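Local coordinates for protein prolyl oligopeptidase (Novosphingobium capsulatum, PDB 1YR2) that probably cleaves oligopeptides after proline, and far less readily after alanine, as a serine endopeptidase of the prolyl oligopeptidase family, at residues Phe53-Ser58 with Ala627-Leu632; Asn294-Ala299 with Ala311-Leu316; Arg375-Tyr380 with Leu435-Ala440; Gly407-Leu412 with Ala421-Ser426; Met602-Phe607 with Arg633-Tyr638. All blocks are in the same frame, centred on the assembly; numbering follows the deposited sequence.

Contact 1: residues Phe53-Ser58 with Ala627-Leu632; sequences FGEKVS and ADWRVL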
# COMPACT_ATOMS: atom_id res chain seq x y z
N PHE A 53 -30.19 -23.22 -14.91
CA PHE A 53 -30.53 -23.99 -13.72
C PHE A 53 -32.00 -23.90 -13.33
O PHE A 53 -32.31 -23.79 -12.13
CB PHE A 53 -29.62 -23.54 -12.58
CG PHE A 53 -28.15 -23.69 -12.90
CD1 PHE A 53 -27.60 -24.95 -13.10
CD2 PHE A 53 -27.33 -22.57 -13.04
CE1 PHE A 53 -26.24 -25.11 -13.40
CE2 PHE A 53 -25.97 -22.72 -13.33
CZ PHE A 53 -25.42 -23.99 -13.52
N GLY A 54 -32.88 -23.93 -14.33
CA GLY A 54 -34.33 -23.83 -14.13
C GLY A 54 -34.89 -22.42 -13.95
O GLY A 54 -36.10 -22.22 -13.70
N GLU A 55 -34.00 -21.44 -14.05
CA GLU A 55 -34.35 -20.04 -13.89
C GLU A 55 -34.23 -19.29 -15.24
O GLU A 55 -33.50 -19.71 -16.13
CB GLU A 55 -33.43 -19.41 -12.82
CG GLU A 55 -33.80 -19.81 -11.38
CD GLU A 55 -33.24 -18.86 -10.30
OE1 GLU A 55 -33.16 -17.60 -10.50
OE2 GLU A 55 -32.87 -19.38 -9.22
N LYS A 56 -34.96 -18.20 -15.41
CA LYS A 56 -34.80 -17.35 -16.56
C LYS A 56 -33.96 -16.14 -16.14
O LYS A 56 -34.21 -15.57 -15.07
CB LYS A 56 -36.15 -16.88 -17.10
CG LYS A 56 -37.19 -17.96 -17.31
CD LYS A 56 -36.80 -18.89 -18.42
CE LYS A 56 -38.01 -19.64 -19.02
NZ LYS A 56 -37.68 -20.03 -20.44
N VAL A 57 -33.00 -15.77 -16.99
CA VAL A 57 -32.11 -14.63 -16.80
C VAL A 57 -32.18 -13.73 -18.01
O VAL A 57 -31.83 -14.15 -19.10
CB VAL A 57 -30.66 -15.05 -16.70
CG1 VAL A 57 -29.74 -13.81 -16.51
CG2 VAL A 57 -30.51 -16.00 -15.58
N SER A 58 -32.64 -12.50 -17.82
CA SER A 58 -32.66 -11.51 -18.87
C SER A 58 -31.35 -10.73 -18.93
O SER A 58 -30.79 -10.31 -17.89
CB SER A 58 -33.83 -10.57 -18.63
OG SER A 58 -33.89 -9.58 -19.65
N ALA A 627 -24.92 -24.52 -7.60
CA ALA A 627 -24.94 -23.92 -6.28
C ALA A 627 -24.18 -22.57 -6.23
O ALA A 627 -24.65 -21.61 -5.60
CB ALA A 627 -24.34 -24.86 -5.30
N ASP A 628 -23.04 -22.48 -6.92
CA ASP A 628 -22.25 -21.22 -6.93
C ASP A 628 -23.02 -20.15 -7.72
O ASP A 628 -22.98 -18.98 -7.39
CB ASP A 628 -20.89 -21.39 -7.59
CG ASP A 628 -19.92 -22.23 -6.78
OD1 ASP A 628 -20.34 -22.84 -5.80
OD2 ASP A 628 -18.71 -22.33 -7.09
N TRP A 629 -23.66 -20.56 -8.80
CA TRP A 629 -24.49 -19.69 -9.61
C TRP A 629 -25.63 -19.07 -8.77
O TRP A 629 -25.89 -17.86 -8.88
CB TRP A 629 -25.02 -20.42 -10.86
CG TRP A 629 -25.79 -19.51 -11.80
CD1 TRP A 629 -25.31 -18.91 -12.91
CD2 TRP A 629 -27.16 -19.14 -11.70
NE1 TRP A 629 -26.30 -18.16 -13.50
CE2 TRP A 629 -27.45 -18.29 -12.78
CE3 TRP A 629 -28.18 -19.44 -10.80
CZ2 TRP A 629 -28.71 -17.74 -12.99
CZ3 TRP A 629 -29.45 -18.86 -10.99
CH2 TRP A 629 -29.69 -18.01 -12.08
N ARG A 630 -26.28 -19.86 -7.92
CA ARG A 630 -27.40 -19.35 -7.13
C ARG A 630 -26.92 -18.32 -6.12
O ARG A 630 -27.60 -17.32 -5.88
CB ARG A 630 -28.15 -20.46 -6.41
CG ARG A 630 -28.96 -21.34 -7.33
CD ARG A 630 -29.90 -22.28 -6.56
NE ARG A 630 -30.35 -23.36 -7.41
CZ ARG A 630 -31.22 -23.25 -8.41
NH1 ARG A 630 -31.82 -22.11 -8.71
NH2 ARG A 630 -31.52 -24.33 -9.11
N VAL A 631 -25.75 -18.57 -5.54
CA VAL A 631 -25.15 -17.61 -4.61
C VAL A 631 -24.88 -16.29 -5.37
O VAL A 631 -25.21 -15.20 -4.87
CB VAL A 631 -23.85 -18.18 -4.02
CG1 VAL A 631 -22.92 -17.08 -3.43
CG2 VAL A 631 -24.17 -19.21 -3.02
N LEU A 632 -24.31 -16.38 -6.58
CA LEU A 632 -23.94 -15.19 -7.36
C LEU A 632 -25.19 -14.41 -7.81
O LEU A 632 -25.19 -13.17 -7.80
CB LEU A 632 -23.09 -15.53 -8.61
CG LEU A 632 -21.66 -16.02 -8.34
CD1 LEU A 632 -21.13 -16.80 -9.51
CD2 LEU A 632 -20.79 -14.85 -8.04
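With CG anti to the backbone N (chi1 -175°), W629 swings its indole out from helix 626-633 toward the hairpin, while F53 has CG anti to its carbonyl carbon (chi1 -57°) and crosses the indole obliquely. F53 CD2 rides over one indole face near its rim, 3.6 Å from W629 CG, and F53 CE2 reaches W629 CB at 3.5 Å. The far indole rim is met in its plane: V57 CG2 touches W629 CZ2 tip to tip at 3.6 Å, and the E55 carboxylate stands there almost perpendicular to the ring. The broad indole offers a face to the phenylalanine and an edge to valine and carboxylate. R630, extended from CG to NE, carries its guanidinium over to E55, where NH1 and OE2 form a salt bridge of 3.0 Å. Its NH2 also donates to F53 O at 3.2 Å and is paired with E626 of its own helix, so two carboxylates should hold its charge. F53 and G54 both have positive phi, as a type I' turn requires, and glycine adopts this readily. The arrangement is that of a two-stranded hairpin, 49-52 with 55-58, laid on helix 626-633, consistent with this family's N-terminal residues packing on the alpha/beta-hydrolase domain.

Contact 2: residues Asn294-Ala299 with Ala311-Leu316; sequences NTVHVA and ALIPDL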
# COMPACT_ATOMS: atom_id res chain seq x y z
N ASN A 294 13.19 -19.57 2.33
CA ASN A 294 14.60 -19.38 2.02
C ASN A 294 15.53 -20.19 2.88
O ASN A 294 15.18 -20.57 3.99
CB ASN A 294 15.00 -17.89 2.01
CG ASN A 294 14.95 -17.27 3.39
OD1 ASN A 294 13.87 -16.85 3.85
ND2 ASN A 294 16.12 -17.23 4.10
N THR A 295 16.73 -20.43 2.35
CA THR A 295 17.81 -21.00 3.09
C THR A 295 18.68 -19.90 3.62
O THR A 295 18.54 -18.74 3.24
CB THR A 295 18.69 -21.93 2.21
OG1 THR A 295 19.35 -21.18 1.19
CG2 THR A 295 17.85 -23.05 1.51
N VAL A 296 19.58 -20.28 4.53
CA VAL A 296 20.50 -19.33 5.15
C VAL A 296 21.84 -20.00 5.27
O VAL A 296 21.91 -21.13 5.84
CB VAL A 296 20.00 -18.85 6.57
CG1 VAL A 296 21.00 -17.82 7.17
CG2 VAL A 296 18.62 -18.23 6.49
N HIS A 297 22.88 -19.36 4.72
CA HIS A 297 24.25 -19.73 4.96
C HIS A 297 25.00 -18.59 5.67
O HIS A 297 24.63 -17.41 5.49
CB HIS A 297 24.98 -20.06 3.66
CG HIS A 297 24.50 -21.31 2.99
ND1 HIS A 297 23.28 -21.40 2.38
CD2 HIS A 297 25.08 -22.53 2.88
CE1 HIS A 297 23.13 -22.63 1.89
NE2 HIS A 297 24.20 -23.34 2.20
N VAL A 298 25.98 -18.92 6.50
CA VAL A 298 26.73 -17.90 7.24
C VAL A 298 28.23 -18.12 7.11
O VAL A 298 28.67 -19.23 6.85
CB VAL A 298 26.34 -17.83 8.74
CG1 VAL A 298 24.87 -17.48 8.86
CG2 VAL A 298 26.68 -19.12 9.46
N ALA A 299 29.00 -17.05 7.26
CA ALA A 299 30.44 -17.15 7.27
C ALA A 299 30.97 -16.16 8.24
O ALA A 299 30.63 -14.98 8.20
CB ALA A 299 31.02 -16.89 5.91
N ALA A 311 26.08 -23.93 6.12
CA ALA A 311 24.65 -23.88 6.04
C ALA A 311 24.08 -23.75 7.43
O ALA A 311 24.41 -24.55 8.29
CB ALA A 311 24.13 -25.18 5.41
N LEU A 312 23.24 -22.76 7.67
CA LEU A 312 22.56 -22.67 8.97
C LEU A 312 21.14 -23.23 8.85
O LEU A 312 20.70 -23.94 9.70
CB LEU A 312 22.50 -21.20 9.37
CG LEU A 312 22.71 -20.65 10.77
CD1 LEU A 312 21.91 -19.39 10.98
CD2 LEU A 312 22.56 -21.66 11.91
N ILE A 313 20.42 -22.85 7.81
CA ILE A 313 19.09 -23.37 7.49
C ILE A 313 19.26 -23.96 6.08
O ILE A 313 19.26 -23.23 5.11
CB ILE A 313 18.04 -22.22 7.46
CG1 ILE A 313 17.91 -21.52 8.81
CG2 ILE A 313 16.67 -22.73 6.92
CD1 ILE A 313 17.42 -22.37 9.97
N PRO A 314 19.53 -25.25 5.97
CA PRO A 314 19.91 -25.82 4.67
C PRO A 314 18.77 -26.10 3.68
O PRO A 314 19.05 -26.27 2.48
CB PRO A 314 20.61 -27.14 5.05
CG PRO A 314 20.14 -27.47 6.42
CD PRO A 314 19.67 -26.20 7.07
N ASP A 315 17.54 -26.20 4.14
CA ASP A 315 16.43 -26.59 3.26
C ASP A 315 15.46 -25.44 3.06
O ASP A 315 15.37 -24.52 3.88
CB ASP A 315 15.69 -27.81 3.80
CG ASP A 315 16.60 -28.99 4.05
OD1 ASP A 315 17.37 -29.38 3.12
OD2 ASP A 315 16.63 -29.60 5.16
N LEU A 316 14.72 -25.49 1.97
CA LEU A 316 13.71 -24.50 1.67
C LEU A 316 12.40 -24.94 2.23
O LEU A 316 11.69 -25.72 1.58
CB LEU A 316 13.53 -24.39 0.16
CG LEU A 316 14.59 -23.65 -0.63
CD1 LEU A 316 14.28 -23.82 -2.09
CD2 LEU A 316 14.57 -22.17 -0.26
O HOH W 1 13.75 -22.68 4.99
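The imidazole of H297 is crossed at a slant by A311, whose CA lies 3.5 Å from CD2 and whose CB lies 3.7 Å from NE2; the ring of F261 meets the same imidazole with planes about 45° apart. The other flat group, the amide of N294, holds T295 O nearly in its plane through ND2 at 3.0 Å, and ND2 also donates to W320 O. Between them the backbone forms a classic beta bulge. V296 O accepts from both L312 N at 2.8 Å and I313 N at 3.0 Å, while V296 N donates to I313 O, nearly straight at 166°. V296 and I313, both beta-branched and suited to strands, lie side by side, CB to CB 4.0 Å, and L312 extends CD1 toward V298 CG1. An alanine in place of H297 would remove the ring lying against A311 and F261 and would probably loosen the packing between this blade and that of F261. Beyond the bulge, a water 2.7 Å from N294 O reaches D315 O, and L316 CD2 rests against N294 CA. The doubled donors on V296 O accompany the corner at L312, where the chain leaves edge strand 305-311, two amides sharing one acceptor.

Contact 3: residues Arg375-Tyr380 with Leu435-Ala440; sequences RLFASY and LALDPA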
# COMPACT_ATOMS: atom_id res chain seq x y z
N ARG A 375 17.96 -2.82 21.36
CA ARG A 375 16.62 -3.36 21.32
C ARG A 375 16.16 -3.84 19.96
O ARG A 375 16.62 -3.38 18.87
CB ARG A 375 15.66 -2.29 21.82
CG ARG A 375 15.68 -2.09 23.29
CD ARG A 375 14.83 -0.94 23.73
NE ARG A 375 14.59 -0.94 25.17
CZ ARG A 375 13.76 -0.07 25.78
NH1 ARG A 375 13.13 0.89 25.09
NH2 ARG A 375 13.54 -0.18 27.06
N LEU A 376 15.21 -4.76 20.01
CA LEU A 376 14.44 -5.18 18.85
C LEU A 376 13.19 -4.33 18.76
O LEU A 376 12.55 -4.09 19.76
CB LEU A 376 13.98 -6.63 18.98
CG LEU A 376 15.03 -7.72 18.92
CD1 LEU A 376 14.53 -8.97 19.63
CD2 LEU A 376 15.32 -8.02 17.42
N PHE A 377 12.88 -3.89 17.56
CA PHE A 377 11.61 -3.18 17.28
C PHE A 377 10.82 -3.98 16.26
O PHE A 377 11.22 -4.13 15.08
CB PHE A 377 11.90 -1.74 16.82
CG PHE A 377 12.51 -0.91 17.89
CD1 PHE A 377 11.70 -0.33 18.87
CD2 PHE A 377 13.88 -0.88 18.02
CE1 PHE A 377 12.27 0.39 19.92
CE2 PHE A 377 14.47 -0.20 19.05
CZ PHE A 377 13.67 0.45 20.02
N ALA A 378 9.65 -4.44 16.67
CA ALA A 378 8.85 -5.42 15.91
C ALA A 378 7.55 -4.76 15.48
O ALA A 378 6.79 -4.32 16.33
CB ALA A 378 8.55 -6.63 16.77
N SER A 379 7.35 -4.61 14.16
CA SER A 379 6.16 -4.01 13.61
C SER A 379 5.07 -5.05 13.30
O SER A 379 5.22 -5.88 12.39
CB SER A 379 6.52 -3.21 12.34
OG SER A 379 7.34 -2.14 12.73
N TYR A 380 4.00 -4.97 14.06
CA TYR A 380 2.90 -5.87 13.98
C TYR A 380 1.70 -5.20 13.35
O TYR A 380 1.54 -3.95 13.42
CB TYR A 380 2.48 -6.36 15.39
CG TYR A 380 3.43 -7.33 16.04
CD1 TYR A 380 3.36 -8.69 15.76
CD2 TYR A 380 4.37 -6.88 16.95
CE1 TYR A 380 4.23 -9.58 16.40
CE2 TYR A 380 5.23 -7.71 17.53
CZ TYR A 380 5.15 -9.08 17.31
OH TYR A 380 6.06 -9.90 17.98
N LEU A 435 10.02 9.75 11.38
CA LEU A 435 10.09 10.12 12.79
C LEU A 435 11.42 9.74 13.40
O LEU A 435 11.97 8.68 13.07
CB LEU A 435 9.00 9.39 13.59
CG LEU A 435 7.57 9.59 13.09
CD1 LEU A 435 6.65 8.66 13.95
CD2 LEU A 435 7.14 11.04 13.16
N ALA A 436 11.89 10.52 14.37
CA ALA A 436 13.08 10.14 15.12
C ALA A 436 12.58 9.23 16.24
O ALA A 436 11.51 9.48 16.81
CB ALA A 436 13.79 11.37 15.70
N LEU A 437 13.29 8.14 16.46
CA LEU A 437 12.98 7.17 17.49
C LEU A 437 14.14 7.11 18.46
O LEU A 437 15.25 6.92 18.05
CB LEU A 437 12.75 5.79 16.85
CG LEU A 437 12.69 4.58 17.76
CD1 LEU A 437 11.45 4.64 18.62
CD2 LEU A 437 12.76 3.31 16.90
N ASP A 438 13.87 7.29 19.74
CA ASP A 438 14.87 7.07 20.78
C ASP A 438 14.68 5.65 21.25
O ASP A 438 13.70 5.32 21.90
CB ASP A 438 14.66 8.05 21.93
CG ASP A 438 15.70 7.87 23.04
OD1 ASP A 438 16.44 6.88 23.04
OD2 ASP A 438 15.80 8.67 23.97
N PRO A 439 15.58 4.76 20.90
CA PRO A 439 15.35 3.35 21.18
C PRO A 439 15.38 3.04 22.66
O PRO A 439 14.68 2.12 23.04
CB PRO A 439 16.42 2.64 20.33
CG PRO A 439 17.46 3.57 20.19
CD PRO A 439 16.86 4.99 20.21
N ALA A 440 16.07 3.83 23.49
CA ALA A 440 16.12 3.58 24.95
C ALA A 440 14.80 3.87 25.63
O ALA A 440 14.51 3.30 26.65
CB ALA A 440 17.23 4.43 25.59
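Two neighbouring blades of the beta-propeller meet here: strand 375-382 is the second strand of one blade, and strand 433-438 the third of the next. F377 carries the contact. Its CG lies anti to the carbonyl carbon (chi1 -66°), which sends the ring across to the other blade. L437, with CG roughly anti to its backbone N, places methyl CD2 over the centre of that ring, 4.1 Å from the centroid and only 6° off the normal, a well-centred CH-pi contact. P439 approaches the tip obliquely, its CB 3.5 Å from F377 CZ, and its carbonyl oxygen lies in the plane of the ring at the edge. A flat aromatic suits this place because it offers a face to the leucine and its tip to the proline. V401 and A390 also touch F377, and L437 rests on T444 of its own blade. At the start of strand 375-382, R375 runs out extended from CG to NE; its NH1 makes a weak, bent hydrogen bond to P439 O at 2.8 Å, and A440 O sits over one guanidinium face. The turn that presents these carbonyls is an Asx turn, D438 OD1 accepting from A440 N at 3.1 Å, with the proline's fixed phi suiting the bend. Apolar side chains interleaved between adjacent sheets, with a polar fringe at the loop end, are typical of the blade-to-blade interface of a beta-propeller.

Contact 4: residues Gly407-Leu412 with Ala421-Ser426; sequences GSASGL and AYLSFS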
# COMPACT_ATOMS: atom_id res chain seq x y z
N GLY A 407 -1.96 4.63 12.69
CA GLY A 407 -1.37 4.63 11.37
C GLY A 407 -0.60 3.38 11.02
O GLY A 407 -0.82 2.31 11.57
N SER A 408 0.25 3.49 10.00
CA SER A 408 1.03 2.37 9.53
C SER A 408 2.53 2.69 9.65
O SER A 408 3.00 3.77 9.23
CB SER A 408 0.68 2.07 8.11
OG SER A 408 -0.65 1.53 8.03
N ALA A 409 3.29 1.75 10.20
CA ALA A 409 4.74 1.94 10.30
C ALA A 409 5.40 1.11 9.19
O ALA A 409 5.08 -0.05 8.98
CB ALA A 409 5.26 1.52 11.62
N SER A 410 6.27 1.74 8.42
CA SER A 410 7.07 0.97 7.48
C SER A 410 8.40 0.72 8.14
O SER A 410 8.48 0.07 9.18
CB SER A 410 7.15 1.70 6.16
OG SER A 410 5.81 1.96 5.76
N GLY A 411 9.45 1.17 7.54
CA GLY A 411 10.74 0.72 7.95
C GLY A 411 11.27 1.39 9.21
O GLY A 411 10.72 2.40 9.75
N LEU A 412 12.36 0.83 9.63
CA LEU A 412 13.15 1.33 10.74
C LEU A 412 14.58 1.48 10.21
O LEU A 412 15.02 0.67 9.39
CB LEU A 412 13.17 0.32 11.84
CG LEU A 412 13.85 0.75 13.14
CD1 LEU A 412 12.81 1.30 14.06
CD2 LEU A 412 14.60 -0.39 13.79
N ALA A 421 17.71 6.46 16.17
CA ALA A 421 16.98 5.60 15.25
C ALA A 421 15.84 6.37 14.58
O ALA A 421 15.55 7.51 14.95
CB ALA A 421 16.45 4.38 15.99
N TYR A 422 15.22 5.77 13.58
CA TYR A 422 14.21 6.44 12.73
C TYR A 422 13.16 5.41 12.34
O TYR A 422 13.48 4.24 12.17
CB TYR A 422 14.86 7.01 11.47
CG TYR A 422 15.98 7.95 11.84
CD1 TYR A 422 15.73 9.28 12.13
CD2 TYR A 422 17.27 7.45 12.08
CE1 TYR A 422 16.76 10.15 12.57
CE2 TYR A 422 18.29 8.27 12.52
CZ TYR A 422 18.03 9.62 12.78
OH TYR A 422 19.05 10.41 13.23
N LEU A 423 11.92 5.86 12.21
CA LEU A 423 10.77 5.02 11.88
C LEU A 423 9.94 5.76 10.84
O LEU A 423 9.66 6.95 11.01
CB LEU A 423 9.96 4.78 13.17
CG LEU A 423 8.72 3.92 13.20
CD1 LEU A 423 9.07 2.54 12.74
CD2 LEU A 423 8.27 3.74 14.64
N SER A 424 9.52 5.08 9.78
CA SER A 424 8.66 5.65 8.77
C SER A 424 7.18 5.43 9.16
O SER A 424 6.78 4.32 9.47
CB SER A 424 9.00 5.05 7.41
OG SER A 424 8.14 5.61 6.43
N PHE A 425 6.38 6.49 9.13
CA PHE A 425 4.99 6.45 9.61
C PHE A 425 4.09 7.14 8.59
O PHE A 425 4.41 8.25 8.06
CB PHE A 425 4.89 7.15 10.95
CG PHE A 425 3.51 7.25 11.49
CD1 PHE A 425 2.94 6.18 12.12
CD2 PHE A 425 2.78 8.40 11.35
CE1 PHE A 425 1.67 6.27 12.65
CE2 PHE A 425 1.47 8.50 11.85
CZ PHE A 425 0.92 7.45 12.51
N SER A 426 2.91 6.57 8.35
CA SER A 426 1.93 7.24 7.51
C SER A 426 0.52 6.96 8.01
O SER A 426 0.29 6.00 8.80
CB SER A 426 2.10 6.81 6.06
OG SER A 426 1.47 5.56 5.87
O HOH W 2 3.52 3.80 6.38
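The side chains of this antiparallel hairpin sort onto two faces. A409 and L412 share one with L423 and F425; S408 and S426 share the other. L423 and L412, each with CG anti to its backbone N, cross obliquely, their CD1 atoms 4.2 Å apart, and L423 CD1 also reaches A409 CB. A small alanine leaves room for that branch. The F425 ring, swung the same way (chi1 177°), brings CE1 to 3.7 Å from G407 CA at the strand's beginning. A CB on G407 would collide with this ring and with S426 O, so glycine is the residue that fits. Backbone bonds hold the pairing: S408 N gives an almost straight bond of 2.8 Å to S426 O (172°), and S426 N returns one to S408 O. Farther along, S424 O accepts from S410 N, but S424 N donates to G411 O at 2.9 Å, so S410 and G411 together face S424 and the register slips by one in a beta bulge. S410 and S424 meet flank to flank, CB to CB 4.0 Å. On the serine side a water bonds to S408 O, to S410 OG and, at 2.7 Å, to S426 OG. The chemistry is two-sided: the aliphatic and aromatic face packs within the propeller, whereas on the other the S410 and S426 hydroxyls hold that water and S408 OG bonds to P504 O beyond the propeller's strands.

Contact 5: residues Met602-Phe607 with Arg633-Tyr638; sequences MDMLRF and RRYSPY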
# COMPACT_ATOMS: atom_id res chain seq x y z
N MET A 602 -19.91 -5.88 -12.16
CA MET A 602 -21.36 -5.72 -12.00
C MET A 602 -22.18 -6.91 -12.51
O MET A 602 -23.25 -7.16 -11.97
CB MET A 602 -21.84 -4.41 -12.63
CG MET A 602 -21.10 -3.17 -12.10
SD MET A 602 -21.00 -3.13 -10.24
CE MET A 602 -21.22 -1.34 -10.00
N ASP A 603 -21.67 -7.63 -13.50
CA ASP A 603 -22.32 -8.84 -13.96
C ASP A 603 -21.55 -10.06 -13.42
O ASP A 603 -20.55 -10.51 -13.97
CB ASP A 603 -22.42 -8.86 -15.48
CG ASP A 603 -23.26 -10.06 -15.99
OD1 ASP A 603 -23.39 -11.09 -15.24
OD2 ASP A 603 -23.80 -10.07 -17.12
N MET A 604 -22.01 -10.54 -12.29
CA MET A 604 -21.37 -11.61 -11.54
C MET A 604 -21.73 -12.98 -12.08
O MET A 604 -21.23 -13.99 -11.59
CB MET A 604 -21.79 -11.51 -10.08
CG MET A 604 -21.23 -10.30 -9.37
SD MET A 604 -19.43 -10.22 -9.35
CE MET A 604 -18.99 -11.72 -8.53
N LEU A 605 -22.60 -13.02 -13.09
CA LEU A 605 -22.90 -14.26 -13.77
C LEU A 605 -21.97 -14.50 -14.96
O LEU A 605 -21.85 -15.64 -15.40
CB LEU A 605 -24.36 -14.31 -14.24
CG LEU A 605 -25.41 -14.08 -13.17
CD1 LEU A 605 -26.82 -14.30 -13.80
CD2 LEU A 605 -25.17 -14.98 -12.02
N ARG A 606 -21.34 -13.42 -15.46
CA ARG A 606 -20.52 -13.48 -16.65
C ARG A 606 -19.07 -12.98 -16.45
O ARG A 606 -18.34 -12.81 -17.42
CB ARG A 606 -21.20 -12.70 -17.78
CG ARG A 606 -22.45 -13.36 -18.31
CD ARG A 606 -23.18 -12.54 -19.35
NE ARG A 606 -22.36 -12.32 -20.55
CZ ARG A 606 -22.09 -13.23 -21.46
NH1 ARG A 606 -22.54 -14.47 -21.35
NH2 ARG A 606 -21.37 -12.92 -22.50
N PHE A 607 -18.65 -12.76 -15.22
CA PHE A 607 -17.34 -12.14 -14.94
C PHE A 607 -16.17 -12.98 -15.47
O PHE A 607 -15.16 -12.44 -15.95
CB PHE A 607 -17.14 -11.88 -13.45
CG PHE A 607 -16.94 -13.12 -12.65
CD1 PHE A 607 -15.68 -13.66 -12.53
CD2 PHE A 607 -17.98 -13.75 -12.01
CE1 PHE A 607 -15.46 -14.81 -11.83
CE2 PHE A 607 -17.77 -14.89 -11.31
CZ PHE A 607 -16.49 -15.44 -11.25
N ARG A 633 -26.22 -15.14 -8.20
CA ARG A 633 -27.47 -14.53 -8.71
C ARG A 633 -28.13 -13.69 -7.63
O ARG A 633 -28.77 -12.72 -7.91
CB ARG A 633 -28.42 -15.63 -9.24
CG ARG A 633 -29.78 -15.16 -9.66
CD ARG A 633 -29.70 -14.18 -10.75
NE ARG A 633 -31.01 -13.68 -11.19
CZ ARG A 633 -31.59 -12.59 -10.69
NH1 ARG A 633 -31.06 -11.93 -9.68
NH2 ARG A 633 -32.77 -12.17 -11.19
N ARG A 634 -27.96 -14.04 -6.37
CA ARG A 634 -28.58 -13.30 -5.27
C ARG A 634 -28.01 -11.90 -5.09
O ARG A 634 -28.68 -11.06 -4.55
CB ARG A 634 -28.43 -14.06 -3.94
CG ARG A 634 -29.34 -15.26 -3.86
CD ARG A 634 -28.94 -16.28 -2.78
NE ARG A 634 -29.73 -17.51 -2.94
CZ ARG A 634 -29.29 -18.77 -2.74
NH1 ARG A 634 -28.04 -19.04 -2.35
NH2 ARG A 634 -30.12 -19.77 -2.98
N TYR A 635 -26.80 -11.65 -5.58
CA TYR A 635 -26.18 -10.32 -5.41
C TYR A 635 -25.59 -9.63 -6.63
O TYR A 635 -25.20 -8.45 -6.54
CB TYR A 635 -25.17 -10.35 -4.27
CG TYR A 635 -23.87 -11.09 -4.53
CD1 TYR A 635 -22.86 -10.53 -5.29
CD2 TYR A 635 -23.64 -12.35 -3.97
CE1 TYR A 635 -21.66 -11.18 -5.49
CE2 TYR A 635 -22.42 -13.03 -4.19
CZ TYR A 635 -21.43 -12.43 -4.95
OH TYR A 635 -20.20 -13.03 -5.19
N SER A 636 -25.53 -10.30 -7.78
CA SER A 636 -25.01 -9.70 -9.01
C SER A 636 -25.67 -8.34 -9.23
O SER A 636 -26.87 -8.31 -9.48
CB SER A 636 -25.34 -10.60 -10.18
OG SER A 636 -24.93 -10.04 -11.41
N PRO A 637 -24.95 -7.22 -9.08
CA PRO A 637 -25.61 -5.90 -9.16
C PRO A 637 -26.48 -5.68 -10.43
O PRO A 637 -27.57 -5.15 -10.30
CB PRO A 637 -24.46 -4.91 -9.06
CG PRO A 637 -23.42 -5.67 -8.33
CD PRO A 637 -23.53 -7.13 -8.75
N TYR A 638 -26.03 -6.15 -11.58
CA TYR A 638 -26.75 -5.93 -12.84
C TYR A 638 -28.10 -6.63 -12.85
O TYR A 638 -29.04 -6.12 -13.46
CB TYR A 638 -25.86 -6.41 -14.00
CG TYR A 638 -26.47 -6.48 -15.39
CD1 TYR A 638 -26.91 -5.33 -16.05
CD2 TYR A 638 -26.57 -7.69 -16.05
CE1 TYR A 638 -27.46 -5.40 -17.36
CE2 TYR A 638 -27.11 -7.78 -17.37
CZ TYR A 638 -27.54 -6.63 -18.01
OH TYR A 638 -28.03 -6.73 -19.29
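M604 is the bump and segment 633-638 supplies the hollow. Bent at chi2 and chi3, its side chain sets CB against S636 CB at 3.7 Å, CG in the corner between P637 CD and Y635 CE1, and CE beside Y635 OH. A flexible, unbranched methionine can follow so curved a wall. M602 crosses the proline ring at about a right angle, SD 4.0 Å from P637 CG, and L605 lays CD2 against the R633 backbone. Polar pins hold the fit: Y638 N donates to M602 O at 3.0 Å, and M604 N to S636 OG at 3.1 Å, the same hydroxyl being bonded to H639 ND1. D603, CG anti to its backbone N, folds back so that OD1 accepts from L605 N at 3.0 Å, an Asx turn, while OD2 pairs with K668 and lies 3.8 Å from Y638 CD2, alongside the ring. An alanine in place of D603 would lose the turn's acceptor and the charge that faces K668, and would probably let the loop shift away from Y638. Y638 OH is held by D59. This is a buried loop-to-loop junction of the alpha/beta-hydrolase fold, within the long connection between the adjacent parallel strands 594-598 and 649-654.

The five contacts fall into two groups, one in each domain, with centres of contacts 1 and 5 about 41 to 54 Å from those of contacts 2, 3 and 4. Contacts 1 and 5 have centres 10 Å apart and touch: L605 packs on V57 and W629, and L632 on M604, joining the N-terminal hairpin, helix 626-633 and the loop. Contacts 3 and 4, centres 9 Å apart, share a propeller blade through neighbouring strands 421-427 and 433-438, with L437 also touching L412. Contact 2 sits in another blade, about 28 Å from contact 3 between centres. Contact 5 packs on helix 576-587, which follows the probable nucleophile elbow, in the domain expected to carry the active site.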